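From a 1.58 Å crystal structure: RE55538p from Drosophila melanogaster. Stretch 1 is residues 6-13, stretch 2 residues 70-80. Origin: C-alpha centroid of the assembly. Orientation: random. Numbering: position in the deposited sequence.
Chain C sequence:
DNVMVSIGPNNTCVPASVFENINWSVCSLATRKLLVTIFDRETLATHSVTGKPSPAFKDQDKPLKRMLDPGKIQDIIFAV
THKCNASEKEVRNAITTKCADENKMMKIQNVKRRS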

# COMPACT_ATOMS: atom_id res chain seq x y z
N SER C 6 6.23 -6.01 27.89
CA SER C 6 6.82 -4.88 27.16
C SER C 6 7.04 -5.29 25.71
O SER C 6 7.75 -6.26 25.43
N ILE C 7 6.44 -4.56 24.77
CA ILE C 7 6.50 -5.00 23.37
C ILE C 7 7.63 -4.39 22.54
O ILE C 7 7.90 -4.84 21.43
N GLY C 8 8.29 -3.37 23.08
CA GLY C 8 9.37 -2.72 22.35
C GLY C 8 10.21 -1.82 23.23
O GLY C 8 9.94 -1.69 24.42
N PRO C 9 11.23 -1.20 22.63
CA PRO C 9 12.20 -0.39 23.40
C PRO C 9 11.61 0.77 24.20
O PRO C 9 12.28 1.24 25.13
N ASN C 10 10.41 1.24 23.87
CA ASN C 10 9.82 2.36 24.61
C ASN C 10 8.90 1.90 25.74
O ASN C 10 8.22 2.72 26.36
N ASN C 11 8.90 0.60 25.99
CA ASN C 11 8.13 0.00 27.08
C ASN C 11 6.61 0.19 26.97
O ASN C 11 5.90 0.26 27.97
N THR C 12 6.10 0.24 25.74
CA THR C 12 4.66 0.15 25.55
C THR C 12 4.29 -1.29 25.88
O THR C 12 4.94 -2.23 25.41
N CYS C 13 3.26 -1.46 26.71
CA CYS C 13 2.88 -2.79 27.18
C CYS C 13 1.46 -3.20 26.83
O CYS C 13 0.58 -2.35 26.63
N PRO C 70 4.08 8.66 18.80
CA PRO C 70 5.15 8.06 18.01
C PRO C 70 5.89 6.94 18.73
O PRO C 70 6.31 5.99 18.08
N GLY C 71 6.07 7.06 20.05
CA GLY C 71 6.80 6.05 20.79
C GLY C 71 6.03 4.74 20.84
O GLY C 71 6.62 3.66 20.72
N LYS C 72 4.72 4.84 20.98
CA LYS C 72 3.86 3.66 20.98
C LYS C 72 3.82 3.01 19.59
O LYS C 72 3.89 1.77 19.46
N ILE C 73 3.75 3.82 18.55
CA ILE C 73 3.76 3.31 17.19
C ILE C 73 5.09 2.62 16.89
O ILE C 73 5.12 1.54 16.31
N GLN C 74 6.19 3.24 17.32
CA GLN C 74 7.51 2.65 17.14
C GLN C 74 7.58 1.27 17.79
O GLN C 74 8.14 0.33 17.22
N ASP C 75 6.97 1.13 18.96
CA ASP C 75 6.96 -0.16 19.65
C ASP C 75 6.12 -1.20 18.92
O ASP C 75 6.50 -2.37 18.85
N ILE C 76 4.97 -0.78 18.38
CA ILE C 76 4.13 -1.70 17.63
C ILE C 76 4.88 -2.20 16.41
O ILE C 76 4.88 -3.39 16.11
N ILE C 77 5.56 -1.29 15.71
CA ILE C 77 6.35 -1.67 14.54
C ILE C 77 7.47 -2.62 14.95
O ILE C 77 7.71 -3.63 14.29
N PHE C 78 8.14 -2.31 16.06
CA PHE C 78 9.19 -3.19 16.57
C PHE C 78 8.67 -4.60 16.79
O PHE C 78 9.26 -5.58 16.32
N ALA C 79 7.55 -4.71 17.51
CA ALA C 79 7.02 -6.02 17.86
C ALA C 79 6.59 -6.82 16.63
O ALA C 79 6.92 -8.00 16.49
N VAL C 80 5.84 -6.18 15.74
CA VAL C 80 5.28 -6.91 14.59
C VAL C 80 6.38 -7.32 13.61
O VAL C 80 6.41 -8.46 13.14

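The contact is a polar clamp flanked by apolar packing: a tight loop lies against one side of a helix, and the carboxylate of Asp75 gathers the loop's amide and hydroxyl groups while Ile7 and Pro9 pack on neighbouring helix residues. The two stretches bury 516 Å² between them, counting both sides. Residues 70-80 are helical throughout, whereas the loop folds into a type I beta turn from Gly8 to Asn11, closed by the hydrogen bond from Asn11 N to Gly8 O (3.0 Å) and enclosed by a second from Ile7 N to Thr12 O (2.8 Å).

Asp75 is buried, points toward the loop in the m rotamer (chi1 -81°), and has more area covered by the opposing stretch than any other residue here. Asp75 OD1 accepts a hydrogen bond from Asn10 N at 2.9 Å. Asp75 OD2 receives two from one residue, Thr12 N at 2.9 Å and Thr12 OG1 at 2.7 Å. The m rotamer of Thr12 (chi1 -55°) places the hydroxyl on the same carboxylate oxygen as its own amide, and Thr12 OG1 also lies 3.6 Å from Lys72 CG. Lys72, with chi1 m and the rest of its chain extended, carries its amine away from the loop. The backbone thus supplies two of the three donors to Asp75, with the third coming from the Thr12 hydroxyl.

The backbones come closest at Gly8, where Gly8 CA lies 4.4 Å from Asp75 CA. A CB on Gly8 would point toward the helix and fall 2.5 Å from Asp75 OD1, a clash; the bare Gly8 CA instead approaches Phe78 CD2 at 3.7 Å.

A second polar cluster forms around Asn10, whose side chain points toward the helix in the m rotamer (chi1 -58°). Asn10 ND2 donates to the backbone at Gly71 O (3.0 Å) and to the side chain at Gln74 OE1 (2.9 Å), the latter presented by an extended Gln74 with chi1 and chi2 both t. One amide group therefore ties the turn to two helix residues three positions apart.

Apolar packing completes the contact. Ile7 leaves its backbone sideways, but its p, t conformation brings the end of the side chain nearer the helix, where Ile7 CD1 meets Ile76 CG1 at 4.1 Å and Ile7 CG1 rests 3.9 Å from Asp75 CB. Farther along the helix, Ile7 CB packs on Ala79 CB at 4.0 Å. Phe78, in the t rotamer with chi2 92°, offers a ring face to Pro9: Pro9 CD stands 3.7 Å from the centroid of the Phe78 ring, 17° off its normal, a CH-pi contact. Ile7 O approaches the ring edge, 3.4 Å from Phe78 CD2.

Asn11 points away and instead braces its own stretch, with Asn11 ND2 donating a hydrogen bond to Ser6 OG at 2.8 Å.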

# COMPACT_ATOMS: atom_id res chain seq x y z
CB SER C 6 8.16 -4.50 27.81
OG SER C 6 8.72 -3.36 27.19
CB ILE C 7 5.14 -4.83 22.62
CG1 ILE C 7 4.93 -3.37 22.19
CG2 ILE C 7 3.98 -5.37 23.47
CD1 ILE C 7 3.68 -3.16 21.34
CB PRO C 9 13.17 0.12 22.32
CG PRO C 9 12.51 -0.15 21.00
CD PRO C 9 11.60 -1.32 21.21
CB ASN C 10 9.10 3.33 23.67
CG ASN C 10 10.03 3.88 22.60
OD1 ASN C 10 11.18 4.23 22.89
ND2 ASN C 10 9.55 3.95 21.37
CB ASN C 11 8.65 0.47 28.45
CG ASN C 11 8.15 -0.39 29.60
OD1 ASN C 11 7.69 0.13 30.62
ND2 ASN C 11 8.24 -1.70 29.44
CB THR C 12 4.28 0.44 24.09
OG1 THR C 12 4.80 1.73 23.72
CG2 THR C 12 2.76 0.44 23.93
CB CYS C 13 3.05 -2.88 28.70
SG CYS C 13 4.76 -2.68 29.26
CB PRO C 70 6.12 9.23 17.76
CG PRO C 70 5.33 10.46 18.02
CD PRO C 70 4.25 10.11 18.99
CB LYS C 72 2.45 4.02 21.48
CG LYS C 72 2.44 4.41 22.97
CD LYS C 72 1.04 4.78 23.45
CE LYS C 72 1.09 5.09 24.94
NZ LYS C 72 -0.19 5.65 25.46
CB ILE C 73 3.45 4.42 16.16
CG1 ILE C 73 1.98 4.84 16.29
CG2 ILE C 73 3.73 3.95 14.74
CD1 ILE C 73 1.01 3.69 16.22
CB GLN C 74 8.59 3.55 17.73
CG GLN C 74 10.00 3.14 17.35
CD GLN C 74 11.06 3.96 18.07
OE1 GLN C 74 10.75 4.82 18.90
NE2 GLN C 74 12.33 3.70 17.75
CB ASP C 75 6.47 -0.00 21.09
CG ASP C 75 7.57 0.49 22.02
OD1 ASP C 75 8.75 0.54 21.60
OD2 ASP C 75 7.24 0.81 23.18
CB ILE C 76 2.80 -1.04 17.21
CG1 ILE C 76 1.94 -0.80 18.46
CG2 ILE C 76 2.05 -1.91 16.18
CD1 ILE C 76 0.73 0.05 18.20
CB ILE C 77 6.91 -0.43 13.82
CG1 ILE C 77 5.77 0.38 13.21
CG2 ILE C 77 7.90 -0.85 12.75
CD1 ILE C 77 6.21 1.77 12.71
CB PHE C 78 9.78 -2.63 17.86
CG PHE C 78 10.88 -3.48 18.44
CD1 PHE C 78 12.21 -3.23 18.11
CD2 PHE C 78 10.60 -4.52 19.31
CE1 PHE C 78 13.23 -4.01 18.64
CE2 PHE C 78 11.61 -5.31 19.84
CZ PHE C 78 12.93 -5.05 19.50
CB ALA C 79 5.87 -5.88 18.82
CB VAL C 80 4.15 -6.12 13.88
CG1 VAL C 80 3.66 -6.86 12.64
CG2 VAL C 80 2.99 -5.90 14.83